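Local coordinates for protein archease, possible chaperone (Thermotoga maritima, PDB 1J5U) that probably activates the tRNA-splicing ligase RtcB by promoting its guanylylation, and binds calcium, at residues Glu47-Asp52 against Arg104-Thr109; Lys82-Trp87 against Phe100-Lys105. All coordinates share one frame; numbering follows the deposited sequence.

How the interactions relate
From the N terminus, the chain passes through helix 32-47 and enters Glu47-Asp52, the first partner of interaction 1. It continues through strand 54-61 and helix 66-81 to Lys82-Trp87, the first partner of interaction 2. Strand 84-92 then turns back into strand 95-105, and Phe100-Lys105 closes the short loop of interaction 2. Arg104-Thr109 overlaps its end and closes the much longer loop of interaction 1, within which the hairpin contact nests. The two share Arg104 and Lys105. Both use strand 95-105, tying the short strand 50-52 and the hairpin partner 84-92 into one antiparallel sheet. Asp52 links them directly, bonding to Arg101 and Lys102.

Interaction 1 of 2, residues Glu47-Asp52 against Arg104-Thr109; sequences EGIVLD and RKKEGT
Val50 and Lys105 pair through their backbones. Val50 N donates to Lys105 O at 2.7 Å. Val50 O takes Arg104 N at 2.6 Å and, more weakly, Lys105 N. Two residues thus face one, which makes a classic beta bulge at the end of strand 95-105. Beyond it, Glu107 N bonds to Glu47 O and weakly to Gly48 O. Gly48 ends helix 32-47 in a Schellman motif. The chain then runs into the short strand 50-52, which pairs with strand 95-105; that strand also pairs with strands 54-61 and 84-92. A CB on Gly48 would clash with Glu107 O.

The charged contacts lie towards the two ends. Arg104 NE reaches Asp52 OD1 at 3.1 Å in a salt bridge. The oxygen lies at the guanidinium edge, while NE stands above the carboxylate plane, 45° out of it. An alanine at Asp52 would probably leave the Arg104 guanidinium without this anionic mate and freer to turn. At the other end Glu47 and Lys106 run side by side. Their direct salt bridge is long, 4.0 Å from OE1 to NZ, but a water joins Glu47 OE2 to Lys106 NZ. Glu47 OE2 also accepts from Ile111 N.

Aliphatic carbons make the remaining side-chain contacts. Val50 CG1, anti to the backbone N (chi1 -179°), lies over one guanidinium face of Arg104, towards its rim. Val50 CB and CG2 meet Lys105 CG. Just before strand 50-52, Ile49 CG1 packs 3.8 Å from Lys106 CG, and both side chains touch Ile80 of helix 66-81.

Interaction 2 of 2, residues Lys82-Trp87 against Phe100-Lys105; sequences KGWAPW and FRKIRK
Trp84 and Trp87 each offer one ring face to a long basic side chain. Lys102 CD sits over the centre of the Trp84 six-membered ring in a CH-pi contact, 3.8 Å from its centroid. The Lys102 chain bends at chi2 (63°), which turns CD across the indole. Lys102 NZ then lies over the five-membered ring, 4.1 Å from its centroid, as a cation-pi partner. Lys56 makes a further cation-pi contact with Trp84. On Trp87, Arg101 CD presses over the face, only 3.3 Å from Trp87 CD2. The guanidinium stands almost upright on this indole, with the planes 85° apart. Its edge, through Arg101 NH1, meets Trp87 NE1 and CE2. Arg101 CZ still makes a cation-pi contact, 4.7 Å from the centroid of the five-membered ring. Arg101 NE donates to Asp52 O, which helps fix the guanidinium.

Phe100 CD2 approaches Pro86 N at 3.4 Å and also touches Pro86 CD. Its ring meets Trp76 of helix 66-81, with the planes at about 85°. Ala85 CB packs 3.7 Å from Ile103 CG1. Ile103 also touches Ile80 of helix 66-81, and Ala85 touches Leu44 of helix 32-47.

Three backbone bonds hold the strands together. Ala85 and Arg101 form a hydrogen-bonded pair, with N-H bonds in both directions. Ala85 N to Arg101 O is 3.0 Å. Ile103 N donates to Gly83 O. Gly83 ends helix 66-81 with a Schellman motif, and a CB there would run into Lys102 NZ. Trp84 faces Lys102 in a non-hydrogen-bonded pair. These cross-strand CH-pi and cation-pi contacts join the two strands of an antiparallel beta hairpin, 84-92 and 95-105, in the archease fold.

Interaction 1 of 2, residues Glu47-Asp52 against Arg104-Thr109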
ATOM      1  N   GLU A  47       7.094  -3.969   6.259  1.00 21.37           N
ATOM      2  CA  GLU A  47       8.487  -3.945   5.825  1.00 22.26           C
ATOM      3  C   GLU A  47       9.472  -3.492   6.902  1.00 20.62           C
ATOM      4  O   GLU A  47      10.678  -3.534   6.691  1.00 23.36           O
ATOM      5  CB  GLU A  47       8.633  -3.060   4.594  1.00 22.33           C
ATOM      6  CG  GLU A  47       7.862  -3.573   3.382  1.00 26.51           C
ATOM      7  CD  GLU A  47       8.461  -3.066   2.091  1.00 29.98           C
ATOM      8  OE1 GLU A  47       9.098  -1.992   2.127  1.00 34.28           O
ATOM      9  OE2 GLU A  47       8.299  -3.721   1.043  1.00 30.92           O
ATOM     10  N   GLY A  48       8.954  -3.082   8.050  1.00 21.12           N
ATOM     11  CA  GLY A  48       9.792  -2.623   9.149  1.00 22.80           C
ATOM     12  C   GLY A  48      10.677  -1.456   8.740  1.00 25.23           C
ATOM     13  O   GLY A  48      11.844  -1.356   9.135  1.00 24.59           O
ATOM     14  N   ILE A  49      10.112  -0.560   7.935  1.00 24.30           N
ATOM     15  CA  ILE A  49      10.844   0.588   7.432  1.00 23.92           C
ATOM     16  C   ILE A  49      11.173   1.614   8.502  1.00 22.74           C
ATOM     17  O   ILE A  49      10.334   1.972   9.318  1.00 22.72           O
ATOM     18  CB  ILE A  49      10.038   1.264   6.273  1.00 24.37           C
ATOM     19  CG1 ILE A  49      10.004   0.316   5.082  1.00 24.27           C
ATOM     20  CG2 ILE A  49      10.662   2.609   5.875  1.00 25.97           C
ATOM     21  CD1 ILE A  49       9.020   0.695   3.982  1.00 24.68           C
ATOM     22  N   VAL A  50      12.421   2.060   8.506  1.00 24.62           N
ATOM     23  CA  VAL A  50      12.867   3.088   9.444  1.00 25.89           C
ATOM     24  C   VAL A  50      13.190   4.255   8.517  1.00 24.79           C
ATOM     25  O   VAL A  50      13.878   4.087   7.504  1.00 24.84           O
ATOM     26  CB  VAL A  50      14.135   2.656  10.238  1.00 26.92           C
ATOM     27  CG1 VAL A  50      14.541   3.757  11.219  1.00 27.97           C
ATOM     28  CG2 VAL A  50      13.854   1.372  11.010  1.00 28.32           C
ATOM     29  N   LEU A  51      12.687   5.433   8.852  1.00 26.23           N
ATOM     30  CA  LEU A  51      12.881   6.592   7.988  1.00 27.80           C
ATOM     31  C   LEU A  51      13.993   7.577   8.324  1.00 28.65           C
ATOM     32  O   LEU A  51      14.300   7.816   9.486  1.00 29.83           O
ATOM     33  CB  LEU A  51      11.566   7.379   7.901  1.00 26.53           C
ATOM     34  CG  LEU A  51      10.310   6.636   7.435  1.00 25.11           C
ATOM     35  CD1 LEU A  51       9.117   7.573   7.508  1.00 25.00           C
ATOM     36  CD2 LEU A  51      10.508   6.137   6.023  1.00 23.51           C
ATOM     37  N   ASP A  52      14.592   8.144   7.283  1.00 31.03           N
ATOM     38  CA  ASP A  52      15.595   9.184   7.460  1.00 32.53           C
ATOM     39  C   ASP A  52      14.755  10.464   7.377  1.00 33.47           C
ATOM     40  O   ASP A  52      13.520  10.395   7.332  1.00 32.75           O
ATOM     41  CB  ASP A  52      16.643   9.172   6.344  1.00 34.08           C
ATOM     42  CG  ASP A  52      17.873   8.327   6.691  1.00 37.30           C
ATOM     43  OD1 ASP A  52      18.280   8.312   7.873  1.00 37.40           O
ATOM     44  OD2 ASP A  52      18.452   7.695   5.774  1.00 38.18           O
ATOM     45  N   ARG A 104      15.845   4.775   5.876  1.00 29.37           N
ATOM     46  CA  ARG A 104      17.146   4.584   6.504  1.00 32.04           C
ATOM     47  C   ARG A 104      17.457   3.092   6.365  1.00 33.37           C
ATOM     48  O   ARG A 104      18.476   2.706   5.799  1.00 34.05           O
ATOM     49  CB  ARG A 104      17.110   4.975   7.977  1.00 33.77           C
ATOM     50  CG  ARG A 104      18.501   5.023   8.616  1.00 38.10           C
ATOM     51  CD  ARG A 104      18.419   5.323  10.099  1.00 40.89           C
ATOM     52  NE  ARG A 104      17.721   6.575  10.364  1.00 44.15           N
ATOM     53  CZ  ARG A 104      17.219   6.911  11.550  1.00 45.75           C
ATOM     54  NH1 ARG A 104      17.343   6.080  12.580  1.00 46.32           N
ATOM     55  NH2 ARG A 104      16.585   8.071  11.703  1.00 45.90           N
ATOM     56  N   LYS A 105      16.556   2.257   6.869  1.00 34.17           N
ATOM     57  CA  LYS A 105      16.726   0.813   6.767  1.00 36.70           C
ATOM     58  C   LYS A 105      15.387   0.088   6.817  1.00 36.38           C
ATOM     59  O   LYS A 105      14.365   0.665   7.208  1.00 34.54           O
ATOM     60  CB  LYS A 105      17.644   0.296   7.883  1.00 38.07           C
ATOM     61  CG  LYS A 105      17.197   0.649   9.292  1.00 40.29           C
ATOM     62  CD  LYS A 105      18.063  -0.080  10.321  1.00 44.08           C
ATOM     63  CE  LYS A 105      17.794   0.421  11.735  1.00 45.08           C
ATOM     64  NZ  LYS A 105      18.158   1.869  11.886  1.00 46.75           N
ATOM     65  N   LYS A 106      15.409  -1.177   6.402  1.00 36.95           N
ATOM     66  CA  LYS A 106      14.224  -2.028   6.388  1.00 38.49           C
ATOM     67  C   LYS A 106      14.533  -3.325   7.130  1.00 39.36           C
ATOM     68  O   LYS A 106      15.660  -3.816   7.097  1.00 39.17           O
ATOM     69  CB  LYS A 106      13.808  -2.369   4.958  1.00 38.26           C
ATOM     70  CG  LYS A 106      13.381  -1.188   4.126  1.00 40.63           C
ATOM     71  CD  LYS A 106      12.608  -1.638   2.890  1.00 42.46           C
ATOM     72  CE  LYS A 106      13.422  -2.583   2.030  1.00 43.46           C
ATOM     73  NZ  LYS A 106      12.695  -2.938   0.791  1.00 44.46           N
ATOM     74  N   GLU A 107      13.522  -3.870   7.797  1.00 39.84           N
ATOM     75  CA  GLU A 107      13.663  -5.101   8.569  1.00 40.93           C
ATOM     76  C   GLU A 107      12.305  -5.780   8.549  1.00 39.13           C
ATOM     77  O   GLU A 107      11.465  -5.515   9.404  1.00 40.43           O
ATOM     78  CB  GLU A 107      14.031  -4.779  10.026  1.00 43.45           C
ATOM     79  CG  GLU A 107      14.939  -3.562  10.186  1.00 48.33           C
ATOM     80  CD  GLU A 107      14.612  -2.739  11.425  1.00 50.73           C
ATOM     81  OE1 GLU A 107      13.420  -2.385  11.615  1.00 51.69           O
ATOM     82  OE2 GLU A 107      15.548  -2.436  12.200  1.00 51.97           O
ATOM     83  N   GLY A 108      12.074  -6.640   7.570  1.00 37.24           N
ATOM     84  CA  GLY A 108      10.794  -7.308   7.524  1.00 35.10           C
ATOM     85  C   GLY A 108      10.540  -8.035   6.232  1.00 33.88           C
ATOM     86  O   GLY A 108      11.468  -8.451   5.539  1.00 35.78           O
ATOM     87  N   THR A 109       9.268  -8.169   5.899  1.00 30.79           N
ATOM     88  CA  THR A 109       8.859  -8.867   4.698  1.00 30.34           C
ATOM     89  C   THR A 109       8.704  -7.897   3.545  1.00 29.01           C
ATOM     90  O   THR A 109       7.894  -6.974   3.617  1.00 29.72           O
ATOM     91  CB  THR A 109       7.504  -9.567   4.918  1.00 30.53           C
ATOM     92  OG1 THR A 109       7.456 -10.114   6.242  1.00 34.00           O
ATOM     93  CG2 THR A 109       7.320 -10.679   3.910  1.00 32.27           C
TER
HETATM   94  O   HOH W   1      10.574  -4.586  -0.019  1.00 51.71           O

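Interaction 2 of 2, residues Lys82-Trp87 against Phe100-Lys105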
ATOM      1  N   LYS A  82      13.032   2.185  -4.645  1.00 25.59           N
ATOM      2  CA  LYS A  82      14.000   3.218  -5.004  1.00 26.18           C
ATOM      3  C   LYS A  82      14.544   3.888  -3.758  1.00 24.46           C
ATOM      4  O   LYS A  82      15.300   4.852  -3.839  1.00 26.49           O
ATOM      5  CB  LYS A  82      13.354   4.274  -5.917  1.00 27.14           C
ATOM      6  CG  LYS A  82      12.982   3.741  -7.291  1.00 30.38           C
ATOM      7  CD  LYS A  82      12.366   4.814  -8.172  1.00 33.92           C
ATOM      8  CE  LYS A  82      12.056   4.264  -9.561  1.00 34.72           C
ATOM      9  NZ  LYS A  82      11.438   5.310 -10.440  1.00 37.70           N
ATOM     10  N   GLY A  83      14.151   3.383  -2.598  1.00 23.06           N
ATOM     11  CA  GLY A  83      14.619   3.964  -1.359  1.00 20.94           C
ATOM     12  C   GLY A  83      13.720   5.046  -0.772  1.00 20.66           C
ATOM     13  O   GLY A  83      14.141   5.748   0.134  1.00 22.98           O
ATOM     14  N   TRP A  84      12.482   5.169  -1.245  1.00 20.34           N
ATOM     15  CA  TRP A  84      11.570   6.189  -0.719  1.00 19.48           C
ATOM     16  C   TRP A  84      10.233   5.593  -0.197  1.00 18.98           C
ATOM     17  O   TRP A  84       9.554   4.881  -0.913  1.00 19.55           O
ATOM     18  CB  TRP A  84      11.253   7.230  -1.812  1.00 21.01           C
ATOM     19  CG  TRP A  84      12.455   8.032  -2.288  1.00 20.67           C
ATOM     20  CD1 TRP A  84      13.258   7.759  -3.352  1.00 22.12           C
ATOM     21  CD2 TRP A  84      12.988   9.208  -1.675  1.00 22.88           C
ATOM     22  NE1 TRP A  84      14.269   8.692  -3.444  1.00 22.88           N
ATOM     23  CE2 TRP A  84      14.124   9.595  -2.425  1.00 23.11           C
ATOM     24  CE3 TRP A  84      12.616   9.973  -0.563  1.00 22.29           C
ATOM     25  CZ2 TRP A  84      14.892  10.714  -2.098  1.00 23.26           C
ATOM     26  CZ3 TRP A  84      13.388  11.097  -0.238  1.00 24.94           C
ATOM     27  CH2 TRP A  84      14.510  11.451  -1.006  1.00 23.60           C
ATOM     28  N   ALA A  85       9.853   5.936   1.026  1.00 18.41           N
ATOM     29  CA  ALA A  85       8.615   5.420   1.598  1.00 19.70           C
ATOM     30  C   ALA A  85       7.538   6.491   1.809  1.00 17.57           C
ATOM     31  O   ALA A  85       7.838   7.614   2.221  1.00 16.98           O
ATOM     32  CB  ALA A  85       8.918   4.716   2.924  1.00 16.46           C
ATOM     33  N   PRO A  86       6.274   6.158   1.497  1.00 18.39           N
ATOM     34  CA  PRO A  86       5.184   7.124   1.685  1.00 17.50           C
ATOM     35  C   PRO A  86       5.098   7.461   3.178  1.00 18.47           C
ATOM     36  O   PRO A  86       5.141   6.577   4.030  1.00 16.98           O
ATOM     37  CB  PRO A  86       3.955   6.371   1.158  1.00 18.11           C
ATOM     38  CG  PRO A  86       4.305   4.899   1.463  1.00 18.22           C
ATOM     39  CD  PRO A  86       5.762   4.864   0.991  1.00 17.80           C
ATOM     40  N   TRP A  87       4.971   8.740   3.501  1.00 17.90           N
ATOM     41  CA  TRP A  87       4.933   9.155   4.898  1.00 19.03           C
ATOM     42  C   TRP A  87       3.702   9.980   5.278  1.00 19.65           C
ATOM     43  O   TRP A  87       2.999   9.675   6.261  1.00 17.85           O
ATOM     44  CB  TRP A  87       6.229   9.930   5.214  1.00 19.11           C
ATOM     45  CG  TRP A  87       6.276  10.555   6.580  1.00 23.68           C
ATOM     46  CD1 TRP A  87       6.153   9.920   7.790  1.00 25.17           C
ATOM     47  CD2 TRP A  87       6.471  11.939   6.874  1.00 25.92           C
ATOM     48  NE1 TRP A  87       6.260  10.829   8.814  1.00 26.27           N
ATOM     49  CE2 TRP A  87       6.455  12.076   8.281  1.00 27.46           C
ATOM     50  CE3 TRP A  87       6.662  13.079   6.082  1.00 28.84           C
ATOM     51  CZ2 TRP A  87       6.621  13.312   8.917  1.00 29.76           C
ATOM     52  CZ3 TRP A  87       6.829  14.316   6.714  1.00 30.84           C
ATOM     53  CH2 TRP A  87       6.808  14.418   8.121  1.00 31.85           C
ATOM     54  N   PHE A 100       7.096  11.618   0.694  1.00 19.77           N
ATOM     55  CA  PHE A 100       7.858  10.413   0.965  1.00 20.88           C
ATOM     56  C   PHE A 100       9.066  10.798   1.819  1.00 22.42           C
ATOM     57  O   PHE A 100       9.492  11.958   1.813  1.00 22.04           O
ATOM     58  CB  PHE A 100       8.379   9.790  -0.333  1.00 20.05           C
ATOM     59  CG  PHE A 100       7.308   9.286  -1.248  1.00 19.09           C
ATOM     60  CD1 PHE A 100       6.590  10.166  -2.063  1.00 18.82           C
ATOM     61  CD2 PHE A 100       7.038   7.928  -1.320  1.00 16.74           C
ATOM     62  CE1 PHE A 100       5.626   9.699  -2.942  1.00 17.39           C
ATOM     63  CE2 PHE A 100       6.071   7.441  -2.194  1.00 17.34           C
ATOM     64  CZ  PHE A 100       5.363   8.323  -3.010  1.00 18.59           C
ATOM     65  N   ARG A 101       9.589   9.844   2.582  1.00 23.12           N
ATOM     66  CA  ARG A 101      10.796  10.077   3.370  1.00 23.27           C
ATOM     67  C   ARG A 101      11.806   9.005   2.976  1.00 24.27           C
ATOM     68  O   ARG A 101      11.434   7.877   2.616  1.00 20.91           O
ATOM     69  CB  ARG A 101      10.509  10.066   4.873  1.00 24.60           C
ATOM     70  CG  ARG A 101      10.087  11.449   5.388  1.00 27.31           C
ATOM     71  CD  ARG A 101       9.741  11.444   6.869  1.00 32.61           C
ATOM     72  NE  ARG A 101      10.892  11.132   7.710  1.00 36.20           N
ATOM     73  CZ  ARG A 101      10.859  11.052   9.040  1.00 37.48           C
ATOM     74  NH1 ARG A 101       9.728  11.263   9.699  1.00 38.28           N
ATOM     75  NH2 ARG A 101      11.961  10.749   9.713  1.00 35.52           N
ATOM     76  N   LYS A 102      13.085   9.378   2.990  1.00 24.05           N
ATOM     77  CA  LYS A 102      14.139   8.460   2.615  1.00 24.66           C
ATOM     78  C   LYS A 102      14.175   7.325   3.619  1.00 22.40           C
ATOM     79  O   LYS A 102      14.081   7.544   4.818  1.00 22.37           O
ATOM     80  CB  LYS A 102      15.495   9.172   2.594  1.00 28.56           C
ATOM     81  CG  LYS A 102      16.583   8.371   1.948  1.00 29.11           C
ATOM     82  CD  LYS A 102      16.268   8.124   0.472  1.00 32.99           C
ATOM     83  CE  LYS A 102      17.265   7.140  -0.141  1.00 33.86           C
ATOM     84  NZ  LYS A 102      16.998   6.885  -1.573  1.00 34.34           N
ATOM     85  N   ILE A 103      14.300   6.110   3.110  1.00 22.34           N
ATOM     86  CA  ILE A 103      14.347   4.928   3.959  1.00 24.09           C
ATOM     87  C   ILE A 103      15.743   4.763   4.550  1.00 26.23           C
ATOM     88  O   ILE A 103      16.719   4.657   3.811  1.00 26.16           O
ATOM     89  CB  ILE A 103      14.000   3.685   3.130  1.00 23.20           C
ATOM     90  CG1 ILE A 103      12.540   3.779   2.683  1.00 20.04           C
ATOM     91  CG2 ILE A 103      14.334   2.418   3.896  1.00 21.84           C
ATOM     92  CD1 ILE A 103      12.121   2.665   1.734  1.00 19.38           C
ATOM     93  N   ARG A 104      15.845   4.775   5.876  1.00 29.37           N
ATOM     94  CA  ARG A 104      17.146   4.584   6.504  1.00 32.04           C
ATOM     95  C   ARG A 104      17.457   3.092   6.365  1.00 33.37           C
ATOM     96  O   ARG A 104      18.476   2.706   5.799  1.00 34.05           O
ATOM     97  CB  ARG A 104      17.110   4.975   7.977  1.00 33.77           C
ATOM     98  CG  ARG A 104      18.501   5.023   8.616  1.00 38.10           C
ATOM     99  CD  ARG A 104      18.419   5.323  10.099  1.00 40.89           C
ATOM    100  NE  ARG A 104      17.721   6.575  10.364  1.00 44.15           N
ATOM    101  CZ  ARG A 104      17.219   6.911  11.550  1.00 45.75           C
ATOM    102  NH1 ARG A 104      17.343   6.080  12.580  1.00 46.32           N
ATOM    103  NH2 ARG A 104      16.585   8.071  11.703  1.00 45.90           N
ATOM    104  N   LYS A 105      16.556   2.257   6.869  1.00 34.17           N
ATOM    105  CA  LYS A 105      16.726   0.813   6.767  1.00 36.70           C
ATOM    106  C   LYS A 105      15.387   0.088   6.817  1.00 36.38           C
ATOM    107  O   LYS A 105      14.365   0.665   7.208  1.00 34.54           O
ATOM    108  CB  LYS A 105      17.644   0.296   7.883  1.00 38.07           C
ATOM    109  CG  LYS A 105      17.197   0.649   9.292  1.00 40.29           C
ATOM    110  CD  LYS A 105      18.063  -0.080  10.321  1.00 44.08           C
ATOM    111  CE  LYS A 105      17.794   0.421  11.735  1.00 45.08           C
ATOM    112  NZ  LYS A 105      18.158   1.869  11.886  1.00 46.75           N
TER